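Local atomic coordinates of probable UTP--glucose-1-phosphate uridylyltransferase YngB (Bacillus subtilis, PDB entry 7O2N), a protein that catalyses the formation of UDP-glucose and diphosphate from glucose-1-phosphate and UTP, contributing to glycolipid formation and wall teichoic acid glucosylation. Residues 136-141 / 247-252; 46-51 / 140-145; 131-136 / 204-209; 40-45 / 95-100. All coordinates share one frame; numbering follows the deposited sequence.

Interaction 1. Residues 136-141 / 247-252; sequences VSETPA and LLEGNR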
loop_
_atom_site.group_PDB
_atom_site.type_symbol
_atom_site.label_atom_id
_atom_site.label_comp_id
_atom_site.label_asym_id
_atom_site.label_seq_id
_atom_site.Cartn_x
_atom_site.Cartn_y
_atom_site.Cartn_z
ATOM N N VAL A 136 -2.752 -15.189 12.581
ATOM C CA VAL A 136 -2.867 -16.397 11.787
ATOM C C VAL A 136 -3.067 -17.555 12.754
ATOM O O VAL A 136 -2.247 -17.741 13.655
ATOM C CB VAL A 136 -1.618 -16.571 10.905
ATOM C CG1 VAL A 136 -1.813 -17.656 9.854
ATOM C CG2 VAL A 136 -1.237 -15.255 10.232
ATOM N N SER A 137 -4.178 -18.289 12.565
ATOM C CA SER A 137 -4.738 -19.173 13.579
ATOM C C SER A 137 -5.474 -20.346 12.939
ATOM O O SER A 137 -6.035 -20.200 11.863
ATOM C CB SER A 137 -5.668 -18.416 14.483
ATOM O OG SER A 137 -4.993 -17.329 15.071
ATOM N N GLU A 138 -5.504 -21.491 13.634
ATOM C CA GLU A 138 -6.327 -22.612 13.201
ATOM C C GLU A 138 -7.792 -22.252 13.451
ATOM O O GLU A 138 -8.682 -22.532 12.649
ATOM C CB GLU A 138 -5.907 -23.900 13.917
ATOM C CG GLU A 138 -4.459 -24.273 13.673
ATOM C CD GLU A 138 -4.069 -25.615 14.262
ATOM O OE1 GLU A 138 -3.593 -26.473 13.498
ATOM O OE2 GLU A 138 -4.235 -25.795 15.484
ATOM N N THR A 139 -8.019 -21.614 14.595
ATOM C CA THR A 139 -9.292 -21.055 14.986
ATOM C C THR A 139 -9.185 -19.526 14.943
ATOM O O THR A 139 -8.407 -18.926 15.695
ATOM C CB THR A 139 -9.572 -21.568 16.398
ATOM O OG1 THR A 139 -10.001 -22.916 16.256
ATOM C CG2 THR A 139 -10.591 -20.770 17.175
ATOM N N PRO A 140 -9.986 -18.831 14.100
ATOM C CA PRO A 140 -9.899 -17.375 13.988
ATOM C C PRO A 140 -9.987 -16.722 15.362
ATOM O O PRO A 140 -10.806 -17.112 16.201
ATOM C CB PRO A 140 -11.127 -17.010 13.143
ATOM C CG PRO A 140 -11.413 -18.251 12.337
ATOM C CD PRO A 140 -11.052 -19.396 13.259
ATOM N N ALA A 141 -9.122 -15.721 15.563
ATOM C CA ALA A 141 -8.888 -15.149 16.882
ATOM C C ALA A 141 -10.200 -14.829 17.595
ATOM O O ALA A 141 -10.391 -15.261 18.728
ATOM C CB ALA A 141 -8.003 -13.934 16.768
ATOM N N LEU A 247 -6.526 -16.388 26.352
ATOM C CA LEU A 247 -5.215 -16.408 25.728
ATOM C C LEU A 247 -5.418 -16.913 24.305
ATOM O O LEU A 247 -6.127 -17.890 24.081
ATOM C CB LEU A 247 -4.273 -17.315 26.519
ATOM C CG LEU A 247 -2.782 -17.172 26.195
ATOM C CD1 LEU A 247 -2.099 -16.061 27.001
ATOM C CD2 LEU A 247 -2.080 -18.505 26.397
ATOM N N LEU A 248 -4.837 -16.194 23.346
ATOM C CA LEU A 248 -5.126 -16.436 21.948
ATOM C C LEU A 248 -4.086 -17.381 21.358
ATOM O O LEU A 248 -2.879 -17.187 21.521
ATOM C CB LEU A 248 -5.117 -15.088 21.225
ATOM C CG LEU A 248 -6.255 -14.141 21.597
ATOM C CD1 LEU A 248 -5.912 -12.708 21.234
ATOM C CD2 LEU A 248 -7.538 -14.562 20.916
ATOM N N GLU A 249 -4.578 -18.329 20.565
ATOM C CA GLU A 249 -3.778 -19.413 20.038
ATOM C C GLU A 249 -2.754 -18.939 19.004
ATOM O O GLU A 249 -1.597 -19.353 19.082
ATOM C CB GLU A 249 -4.667 -20.578 19.602
ATOM C CG GLU A 249 -4.123 -21.367 18.426
ATOM C CD GLU A 249 -4.931 -21.282 17.141
ATOM O OE1 GLU A 249 -6.159 -21.485 17.197
ATOM O OE2 GLU A 249 -4.325 -21.040 16.087
ATOM N N GLY A 250 -3.142 -18.081 18.054
ATOM C CA GLY A 250 -2.362 -17.964 16.820
ATOM C C GLY A 250 -1.094 -17.095 16.868
ATOM O O GLY A 250 -0.669 -16.602 17.919
ATOM N N ASN A 251 -0.521 -16.871 15.679
ATOM C CA ASN A 251 0.671 -16.055 15.496
ATOM C C ASN A 251 0.294 -14.636 15.120
ATOM O O ASN A 251 -0.478 -14.436 14.182
ATOM C CB ASN A 251 1.565 -16.573 14.376
ATOM C CG ASN A 251 2.484 -17.660 14.878
ATOM O OD1 ASN A 251 3.137 -17.486 15.914
ATOM N ND2 ASN A 251 2.492 -18.791 14.187
ATOM N N ARG A 252 0.889 -13.667 15.828
ATOM C CA ARG A 252 0.397 -12.298 15.811
ATOM C C ARG A 252 1.389 -11.314 15.174
ATOM O O ARG A 252 2.520 -11.161 15.630
ATOM C CB ARG A 252 0.055 -11.879 17.238
ATOM C CG ARG A 252 -0.064 -10.375 17.381
ATOM C CD ARG A 252 -0.602 -9.950 18.716
ATOM N NE ARG A 252 -0.527 -8.498 18.646
ATOM C CZ ARG A 252 0.488 -7.789 19.124
ATOM N NH1 ARG A 252 1.479 -8.424 19.746
ATOM N NH2 ARG A 252 0.479 -6.467 19.001
#
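The small antiparallel sheet of strands 133-136 and 251-254 reaches its end at V136 and N251, a hydrogen-bonded pair. V136 N donates to N251 O over 2.9 Å with an N-H...O angle of 170°, and N251 N donates to V136 O over 2.8 Å; both oxygens accept in their carbonyl planes, and the two bonds satisfy the backbone N-H and C=O of V136. Beyond the pair the chains leave the sheet, and a side chain takes over as acceptor. E249, bent at chi2 (-114°), turns its carboxylate onto two successive amides: OE2 accepts from E138 N at 2.8 Å and OE1 from T139 N at 3.2 Å, each through its syn lone pair. The two N-H groups would probably stabilise the negative charge of E249, whose OE2 lies 4.8 Å from OE2 of E138, a like charge. Q144 ties the loops together from helix 141-152, since its NE2 donates to T139 O and its OE1 accepts from E249 N. L248 O is bonded by Q160 NE2. At G250 a side chain would probably crowd S137 OG and V136 O. The apolar side of the contact closes with CD2 of L248, 4.2 Å from CB of A141.

Interaction 2. Residues 46-51 / 140-145; sequences AESGIE and PALRQL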
loop_
_atom_site.group_PDB
_atom_site.type_symbol
_atom_site.label_atom_id
_atom_site.label_comp_id
_atom_site.label_asym_id
_atom_site.label_seq_id
_atom_site.Cartn_x
_atom_site.Cartn_y
_atom_site.Cartn_z
ATOM N N ALA A 46 -15.784 -12.545 9.553
ATOM C CA ALA A 46 -16.634 -13.426 8.769
ATOM C C ALA A 46 -16.452 -14.879 9.206
ATOM O O ALA A 46 -17.431 -15.547 9.538
ATOM C CB ALA A 46 -16.401 -13.238 7.288
ATOM N N GLU A 47 -15.202 -15.365 9.244
ATOM C CA GLU A 47 -14.944 -16.760 9.566
ATOM C C GLU A 47 -15.213 -17.056 11.043
ATOM O O GLU A 47 -15.368 -18.215 11.403
ATOM C CB GLU A 47 -13.540 -17.162 9.136
ATOM C CG GLU A 47 -13.311 -16.948 7.654
ATOM C CD GLU A 47 -11.840 -16.879 7.275
ATOM O OE1 GLU A 47 -10.998 -17.166 8.170
ATOM O OE2 GLU A 47 -11.535 -16.532 6.097
ATOM N N SER A 48 -15.247 -16.031 11.899
ATOM C CA SER A 48 -15.665 -16.186 13.287
ATOM C C SER A 48 -17.187 -16.333 13.377
ATOM O O SER A 48 -17.738 -16.466 14.473
ATOM C CB SER A 48 -15.212 -15.013 14.156
ATOM O OG SER A 48 -13.851 -15.133 14.540
ATOM N N GLY A 49 -17.862 -16.224 12.221
ATOM C CA GLY A 49 -19.313 -16.293 12.142
ATOM C C GLY A 49 -20.040 -14.963 12.373
ATOM O O GLY A 49 -21.226 -14.970 12.675
ATOM N N ILE A 50 -19.359 -13.820 12.220
ATOM C CA ILE A 50 -20.048 -12.538 12.269
ATOM C C ILE A 50 -20.731 -12.295 10.931
ATOM O O ILE A 50 -20.153 -12.540 9.874
ATOM C CB ILE A 50 -19.105 -11.377 12.643
ATOM C CG1 ILE A 50 -18.464 -11.609 14.012
ATOM C CG2 ILE A 50 -19.833 -10.039 12.584
ATOM C CD1 ILE A 50 -19.456 -11.936 15.081
ATOM N N GLU A 51 -21.978 -11.814 10.992
ATOM C CA GLU A 51 -22.751 -11.596 9.778
ATOM C C GLU A 51 -22.893 -10.094 9.482
ATOM O O GLU A 51 -23.096 -9.729 8.333
ATOM C CB GLU A 51 -24.045 -12.415 9.813
ATOM C CG GLU A 51 -24.582 -12.633 11.227
ATOM C CD GLU A 51 -25.817 -13.508 11.410
ATOM O OE1 GLU A 51 -26.017 -14.441 10.595
ATOM O OE2 GLU A 51 -26.569 -13.271 12.393
ATOM N N PRO A 140 -9.986 -18.831 14.100
ATOM C CA PRO A 140 -9.899 -17.375 13.988
ATOM C C PRO A 140 -9.987 -16.722 15.362
ATOM O O PRO A 140 -10.806 -17.112 16.201
ATOM C CB PRO A 140 -11.127 -17.010 13.143
ATOM C CG PRO A 140 -11.413 -18.251 12.337
ATOM C CD PRO A 140 -11.052 -19.396 13.259
ATOM N N ALA A 141 -9.122 -15.721 15.563
ATOM C CA ALA A 141 -8.888 -15.149 16.882
ATOM C C ALA A 141 -10.200 -14.829 17.595
ATOM O O ALA A 141 -10.391 -15.261 18.728
ATOM C CB ALA A 141 -8.003 -13.934 16.768
ATOM N N LEU A 142 -11.093 -14.071 16.931
ATOM C CA LEU A 142 -12.331 -13.612 17.555
ATOM C C LEU A 142 -13.219 -14.783 17.971
ATOM O O LEU A 142 -13.782 -14.747 19.065
ATOM C CB LEU A 142 -13.071 -12.661 16.611
ATOM C CG LEU A 142 -14.465 -12.225 17.053
ATOM C CD1 LEU A 142 -14.364 -11.228 18.198
ATOM C CD2 LEU A 142 -15.201 -11.609 15.868
ATOM N N ARG A 143 -13.330 -15.804 17.098
ATOM C CA ARG A 143 -14.095 -17.010 17.387
ATOM C C ARG A 143 -13.753 -17.533 18.777
ATOM O O ARG A 143 -14.625 -18.011 19.483
ATOM C CB ARG A 143 -13.704 -18.142 16.436
ATOM C CG ARG A 143 -14.535 -19.400 16.621
ATOM C CD ARG A 143 -15.548 -19.385 15.506
ATOM N NE ARG A 143 -16.623 -20.344 15.687
ATOM C CZ ARG A 143 -17.449 -20.367 16.727
ATOM N NH1 ARG A 143 -17.326 -19.486 17.700
ATOM N NH2 ARG A 143 -18.414 -21.262 16.774
ATOM N N GLN A 144 -12.462 -17.455 19.134
ATOM C CA GLN A 144 -11.940 -17.961 20.389
ATOM C C GLN A 144 -12.481 -17.154 21.565
ATOM O O GLN A 144 -12.768 -17.745 22.603
ATOM C CB GLN A 144 -10.411 -17.949 20.381
ATOM C CG GLN A 144 -9.757 -18.765 19.264
ATOM C CD GLN A 144 -8.251 -18.621 19.272
ATOM O OE1 GLN A 144 -7.644 -18.204 20.273
ATOM N NE2 GLN A 144 -7.623 -18.944 18.145
ATOM N N LEU A 145 -12.605 -15.825 21.406
ATOM C CA LEU A 145 -13.205 -14.958 22.417
ATOM C C LEU A 145 -14.679 -15.300 22.592
ATOM O O LEU A 145 -15.204 -15.218 23.710
ATOM C CB LEU A 145 -13.118 -13.498 21.968
ATOM C CG LEU A 145 -11.874 -12.736 22.390
ATOM C CD1 LEU A 145 -10.851 -12.816 21.277
ATOM C CD2 LEU A 145 -12.221 -11.283 22.668
#
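The end of helix 37-47 meets the first turn of helix 141-152, with S48 contributing the largest buried area. Helix 37-47 stops in a Schellman motif: G49 has positive phi (86°), its N bonds back to A46 O at 2.8 Å, and I50 N bonds to A45 O. The polar link between the segments is weak. R143 N approaches S48 OG at 2.7 Å, but the N-H...O angle is 121°; the same hydroxyl has a weak bond with E44 O. The R143 guanidinium forms a salt bridge with D147, while CD of R143 lies 3.8 Å from S48 O. Apolar contacts carry the rest. The CB of P140 points toward segment 46-51, and CG lies 4.0 Å from CB of E47. L142, its CG anti to the backbone N (chi1 173°), sends CD2 to CG1 of I50 at 3.8 Å, the chains crossing at about a right angle; the same methyl touches S48 CB. An alanine at L142 would lack that methyl and would probably loosen the packing against I50. L142 also packs on V208 of strand 206-210 and on A127 and L129 of strand 125-129, and since A45 touches L129 too, both helices lie against one face of the central sheet.

Interaction 3. Residues 131-136 / 204-209; sequences GDDIMV and MGRYVL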
loop_
_atom_site.group_PDB
_atom_site.type_symbol
_atom_site.label_atom_id
_atom_site.label_comp_id
_atom_site.label_asym_id
_atom_site.label_seq_id
_atom_site.Cartn_x
_atom_site.Cartn_y
_atom_site.Cartn_z
ATOM N N GLY A 131 -7.949 -2.527 14.636
ATOM C CA GLY A 131 -7.276 -3.290 13.601
ATOM C C GLY A 131 -5.763 -3.222 13.709
ATOM O O GLY A 131 -5.129 -2.742 12.777
ATOM N N ASP A 132 -5.194 -3.711 14.813
ATOM C CA ASP A 132 -3.816 -3.320 15.058
ATOM C C ASP A 132 -2.853 -4.489 14.887
ATOM O O ASP A 132 -1.643 -4.317 15.018
ATOM C CB ASP A 132 -3.608 -2.384 16.259
ATOM C CG ASP A 132 -4.201 -2.865 17.563
ATOM O OD1 ASP A 132 -4.424 -4.094 17.691
ATOM O OD2 ASP A 132 -4.422 -1.999 18.448
ATOM N N ASP A 133 -3.384 -5.648 14.506
ATOM C CA ASP A 133 -2.524 -6.797 14.284
ATOM C C ASP A 133 -3.239 -7.778 13.361
ATOM O O ASP A 133 -4.460 -7.795 13.311
ATOM C CB ASP A 133 -2.123 -7.415 15.633
ATOM C CG ASP A 133 -3.301 -8.017 16.394
ATOM O OD1 ASP A 133 -3.882 -8.979 15.867
ATOM O OD2 ASP A 133 -3.669 -7.481 17.467
ATOM N N ILE A 134 -2.492 -8.630 12.663
ATOM C CA ILE A 134 -3.131 -9.765 12.014
ATOM C C ILE A 134 -2.770 -11.021 12.805
ATOM O O ILE A 134 -1.647 -11.155 13.268
ATOM C CB ILE A 134 -2.760 -9.823 10.514
ATOM C CG1 ILE A 134 -3.393 -8.651 9.749
ATOM C CG2 ILE A 134 -3.048 -11.180 9.879
ATOM C CD1 ILE A 134 -2.581 -8.147 8.542
ATOM N N MET A 135 -3.753 -11.905 13.003
ATOM C CA MET A 135 -3.580 -13.183 13.672
ATOM C C MET A 135 -3.740 -14.292 12.638
ATOM O O MET A 135 -4.728 -14.336 11.905
ATOM C CB MET A 135 -4.658 -13.373 14.734
ATOM C CG MET A 135 -4.468 -12.508 15.952
ATOM S SD MET A 135 -3.723 -13.350 17.358
ATOM C CE MET A 135 -2.698 -14.516 16.471
ATOM N N VAL A 136 -2.752 -15.189 12.581
ATOM C CA VAL A 136 -2.867 -16.397 11.787
ATOM C C VAL A 136 -3.067 -17.555 12.754
ATOM O O VAL A 136 -2.247 -17.741 13.655
ATOM C CB VAL A 136 -1.618 -16.571 10.905
ATOM C CG1 VAL A 136 -1.813 -17.656 9.854
ATOM C CG2 VAL A 136 -1.237 -15.255 10.232
ATOM N N MET A 204 -5.301 -7.541 22.935
ATOM C CA MET A 204 -4.892 -7.444 21.542
ATOM C C MET A 204 -6.059 -7.015 20.647
ATOM O O MET A 204 -6.462 -7.773 19.752
ATOM C CB MET A 204 -4.278 -8.765 21.055
ATOM C CG MET A 204 -3.176 -9.302 21.974
ATOM S SD MET A 204 -1.543 -8.505 21.821
ATOM C CE MET A 204 -2.007 -6.787 21.623
ATOM N N GLY A 205 -6.572 -5.793 20.918
ATOM C CA GLY A 205 -7.723 -5.172 20.273
ATOM C C GLY A 205 -8.785 -6.161 19.782
ATOM O O GLY A 205 -9.259 -6.089 18.653
ATOM N N ARG A 206 -9.144 -7.115 20.642
ATOM C CA ARG A 206 -10.299 -7.971 20.422
ATOM C C ARG A 206 -11.141 -7.929 21.691
ATOM O O ARG A 206 -10.591 -7.960 22.787
ATOM C CB ARG A 206 -9.847 -9.367 20.009
ATOM C CG ARG A 206 -9.169 -9.362 18.654
ATOM C CD ARG A 206 -8.809 -10.753 18.170
ATOM N NE ARG A 206 -8.039 -10.688 16.933
ATOM C CZ ARG A 206 -6.818 -10.150 16.809
ATOM N NH1 ARG A 206 -6.203 -9.579 17.842
ATOM N NH2 ARG A 206 -6.234 -10.166 15.624
ATOM N N TYR A 207 -12.457 -7.733 21.528
ATOM C CA TYR A 207 -13.389 -7.709 22.648
ATOM C C TYR A 207 -14.707 -8.340 22.213
ATOM O O TYR A 207 -15.083 -8.220 21.056
ATOM C CB TYR A 207 -13.682 -6.286 23.119
ATOM C CG TYR A 207 -12.495 -5.405 23.390
ATOM C CD1 TYR A 207 -11.673 -4.934 22.369
ATOM C CD2 TYR A 207 -12.249 -4.934 24.674
ATOM C CE1 TYR A 207 -10.607 -4.075 22.624
ATOM C CE2 TYR A 207 -11.206 -4.054 24.948
ATOM C CZ TYR A 207 -10.372 -3.633 23.920
ATOM O OH TYR A 207 -9.347 -2.773 24.190
ATOM N N VAL A 208 -15.362 -9.042 23.143
ATOM C CA VAL A 208 -16.785 -9.288 23.062
ATOM C C VAL A 208 -17.439 -8.565 24.238
ATOM O O VAL A 208 -16.921 -8.589 25.348
ATOM C CB VAL A 208 -17.085 -10.790 22.998
ATOM C CG1 VAL A 208 -18.568 -11.081 23.140
ATOM C CG2 VAL A 208 -16.585 -11.355 21.685
ATOM N N LEU A 209 -18.534 -7.843 23.962
ATOM C CA LEU A 209 -19.159 -6.977 24.949
ATOM C C LEU A 209 -20.667 -7.212 25.032
ATOM O O LEU A 209 -21.283 -7.806 24.141
ATOM C CB LEU A 209 -18.865 -5.515 24.591
ATOM C CG LEU A 209 -17.401 -5.104 24.643
ATOM C CD1 LEU A 209 -17.285 -3.592 24.495
ATOM C CD2 LEU A 209 -16.759 -5.566 25.944
#
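D133 and R206 form a salt bridge tip to tip in a buried part of the chain. Its strongest bond runs from R206 NH2 to D133 OD1, 2.6 Å long with an N-H...O angle of 160°; the oxygen lies in the guanidinium plane and uses its syn lone pair. R206 NH1 adds weak bonds to both D133 oxygens, 3.3 Å to OD2. D133 holds CG between its N and carbonyl carbon (chi1 66°) and R206 is extended from CG to NE, which brings the tips together; their planes are 24° apart. R206 NE forms a second salt bridge with E44; even shared, the cation would probably keep D133 ionised. R206 NH1 also bonds weakly to M204 O. Packing comes from M135, whose CG lies over one guanidinium face, 3.4 Å from CZ. A leucine at R206 would remove the charge that D133 and E44 share and would probably destabilise both carboxylates, D133 keeping a weak, long pair with R252. At G205 the chain turns a corner, joining strand 201-204 to strand 206-210 of the large sheet. Strand 133-136 pairs with 251-254 in the small sheet, while A141 of helix 141-152 packs on M135 and R206, and L145 on R206.

Interaction 4. Residues 40-45 / 95-100; sequences YIVEEA and DLANIH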
loop_
_atom_site.group_PDB
_atom_site.type_symbol
_atom_site.label_atom_id
_atom_site.label_comp_id
_atom_site.label_asym_id
_atom_site.label_seq_id
_atom_site.Cartn_x
_atom_site.Cartn_y
_atom_site.Cartn_z
ATOM N N TYR A 40 -8.438 -7.953 6.078
ATOM C CA TYR A 40 -8.039 -9.002 7.006
ATOM C C TYR A 40 -9.016 -9.018 8.181
ATOM O O TYR A 40 -9.407 -10.083 8.628
ATOM C CB TYR A 40 -6.564 -8.888 7.417
ATOM C CG TYR A 40 -5.526 -9.221 6.366
ATOM C CD1 TYR A 40 -5.039 -10.510 6.206
ATOM C CD2 TYR A 40 -4.989 -8.233 5.562
ATOM C CE1 TYR A 40 -4.087 -10.817 5.249
ATOM C CE2 TYR A 40 -4.018 -8.510 4.619
ATOM C CZ TYR A 40 -3.570 -9.807 4.456
ATOM O OH TYR A 40 -2.619 -10.063 3.508
ATOM N N ILE A 41 -9.429 -7.831 8.647
ATOM C CA ILE A 41 -10.256 -7.719 9.836
ATOM C C ILE A 41 -11.649 -8.266 9.550
ATOM O O ILE A 41 -12.171 -9.055 10.338
ATOM C CB ILE A 41 -10.350 -6.279 10.348
ATOM C CG1 ILE A 41 -8.976 -5.612 10.439
ATOM C CG2 ILE A 41 -11.071 -6.292 11.679
ATOM C CD1 ILE A 41 -9.016 -4.142 10.788
ATOM N N VAL A 42 -12.234 -7.848 8.421
ATOM C CA VAL A 42 -13.522 -8.378 8.002
ATOM C C VAL A 42 -13.454 -9.898 7.804
ATOM O O VAL A 42 -14.422 -10.596 8.080
ATOM C CB VAL A 42 -14.058 -7.667 6.745
ATOM C CG1 VAL A 42 -15.308 -8.353 6.195
ATOM C CG2 VAL A 42 -14.344 -6.207 7.051
ATOM N N GLU A 43 -12.313 -10.410 7.323
ATOM C CA GLU A 43 -12.125 -11.840 7.134
ATOM C C GLU A 43 -12.105 -12.581 8.464
ATOM O O GLU A 43 -12.793 -13.571 8.627
ATOM C CB GLU A 43 -10.914 -12.094 6.261
ATOM C CG GLU A 43 -11.302 -12.032 4.794
ATOM C CD GLU A 43 -10.135 -11.974 3.835
ATOM O OE1 GLU A 43 -8.987 -11.876 4.306
ATOM O OE2 GLU A 43 -10.362 -12.028 2.625
ATOM N N GLU A 44 -11.362 -12.067 9.438
ATOM C CA GLU A 44 -11.414 -12.624 10.779
ATOM C C GLU A 44 -12.875 -12.767 11.199
ATOM O O GLU A 44 -13.329 -13.876 11.472
ATOM C CB GLU A 44 -10.611 -11.775 11.760
ATOM C CG GLU A 44 -10.216 -12.545 13.005
ATOM C CD GLU A 44 -9.448 -11.738 14.040
ATOM O OE1 GLU A 44 -8.373 -11.157 13.706
ATOM O OE2 GLU A 44 -9.902 -11.706 15.190
ATOM N N ALA A 45 -13.598 -11.643 11.179
ATOM C CA ALA A 45 -14.972 -11.572 11.652
ATOM C C ALA A 45 -15.873 -12.543 10.885
ATOM O O ALA A 45 -16.643 -13.282 11.495
ATOM C CB ALA A 45 -15.490 -10.155 11.578
ATOM N N ASP A 95 -18.944 -10.173 -0.427
ATOM C CA ASP A 95 -19.903 -11.105 0.155
ATOM C C ASP A 95 -19.516 -11.537 1.569
ATOM O O ASP A 95 -20.259 -12.254 2.234
ATOM C CB ASP A 95 -20.180 -12.288 -0.775
ATOM C CG ASP A 95 -21.413 -12.085 -1.639
ATOM O OD1 ASP A 95 -21.477 -12.718 -2.718
ATOM O OD2 ASP A 95 -22.305 -11.298 -1.221
ATOM N N LEU A 96 -18.372 -11.070 2.059
ATOM C CA LEU A 96 -17.890 -11.528 3.351
ATOM C C LEU A 96 -18.923 -11.309 4.451
ATOM O O LEU A 96 -19.134 -12.184 5.268
ATOM C CB LEU A 96 -16.587 -10.795 3.661
ATOM C CG LEU A 96 -15.417 -11.214 2.785
ATOM C CD1 LEU A 96 -14.551 -10.022 2.456
ATOM C CD2 LEU A 96 -14.611 -12.268 3.507
ATOM N N ALA A 97 -19.528 -10.128 4.509
ATOM C CA ALA A 97 -20.429 -9.795 5.606
ATOM C C ALA A 97 -21.303 -8.645 5.140
ATOM O O ALA A 97 -21.095 -8.136 4.046
ATOM C CB ALA A 97 -19.635 -9.390 6.822
ATOM N N ASN A 98 -22.287 -8.253 5.948
ATOM C CA ASN A 98 -23.095 -7.099 5.597
ATOM C C ASN A 98 -22.449 -5.895 6.256
ATOM O O ASN A 98 -22.463 -5.802 7.486
ATOM C CB ASN A 98 -24.542 -7.228 6.080
ATOM C CG ASN A 98 -25.275 -8.428 5.525
ATOM O OD1 ASN A 98 -25.138 -8.768 4.345
ATOM N ND2 ASN A 98 -26.067 -9.057 6.377
ATOM N N ILE A 99 -21.893 -5.002 5.427
ATOM C CA ILE A 99 -21.055 -3.938 5.941
ATOM C C ILE A 99 -21.867 -2.651 6.034
ATOM O O ILE A 99 -22.265 -2.111 5.005
ATOM C CB ILE A 99 -19.820 -3.752 5.046
ATOM C CG1 ILE A 99 -19.130 -5.069 4.702
ATOM C CG2 ILE A 99 -18.848 -2.791 5.693
ATOM C CD1 ILE A 99 -18.637 -5.835 5.899
ATOM N N HIS A 100 -22.066 -2.165 7.263
ATOM C CA HIS A 100 -22.744 -0.899 7.517
ATOM C C HIS A 100 -21.710 0.175 7.870
ATOM O O HIS A 100 -20.650 -0.164 8.375
ATOM C CB HIS A 100 -23.751 -1.088 8.664
ATOM C CG HIS A 100 -24.718 -2.205 8.441
ATOM N ND1 HIS A 100 -24.318 -3.488 8.139
ATOM C CD2 HIS A 100 -26.063 -2.242 8.471
ATOM C CE1 HIS A 100 -25.371 -4.257 7.977
ATOM N NE2 HIS A 100 -26.452 -3.519 8.188
#
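V42, L96 and E43 account for most of this contact, which sets one turn of helix 37-47 against the entrance to strand 98-103. V42 gives up the largest area, 66 Å². Its CB points toward segment 95-100, and chi1 of 172° puts CG1 anti to the backbone N, where this one methyl does all the touching: it lies 3.7 Å from CB of L96, 4.2 Å from CD1 of I99 and 4.5 Å from CB of A97. Contacts with L96, A97 and I99 place this methyl against the loop-to-strand junction. L96 answers with 62 Å², its CG anti to the carbonyl carbon. The leucine fork divides its work: CD1 stays near V42 CG1 at 4.2 Å, while CD2 reaches CG of E43 at 3.6 Å. E43 therefore packs through its aliphatic part, the two side chains crossing obliquely; its carboxylate is engaged by K35 NZ in a salt bridge and by Q39 NE2. F68 touches both V42 and L96, and V42 also packs on I9 and I53. Those two residues belong to strands 6-11 and 52-57, parallel neighbours joined through helix 37-47. This is a beta-alpha-beta crossover, with strand 98-103 extending the parallel sheet beyond 52-57, as expected for the Rossmann-like core of a GT-A nucleotidyltransferase.

The four contacts form a connected cluster, their centres 10 to 17 Å apart. Segments 40-45 and 46-51 are continuous, so interactions 4 and 2 both use helix 37-47. Interactions 3 and 1 share V136 on the small two-stranded sheet, and interactions 1 and 2 share P140 and A141, where the loop after that sheet enters helix 141-152. Along the chain, interaction 4 closes before interactions 1 and 3 open, whereas 1 and 3 alternate, as do 2 and 3. Interactions 3 and 4 meet through E44. Sequence-distant parts of the nucleotidyltransferase fold, from crossover helix to small sheet, are thus joined by shared residues and by helices 37-47 and 141-152.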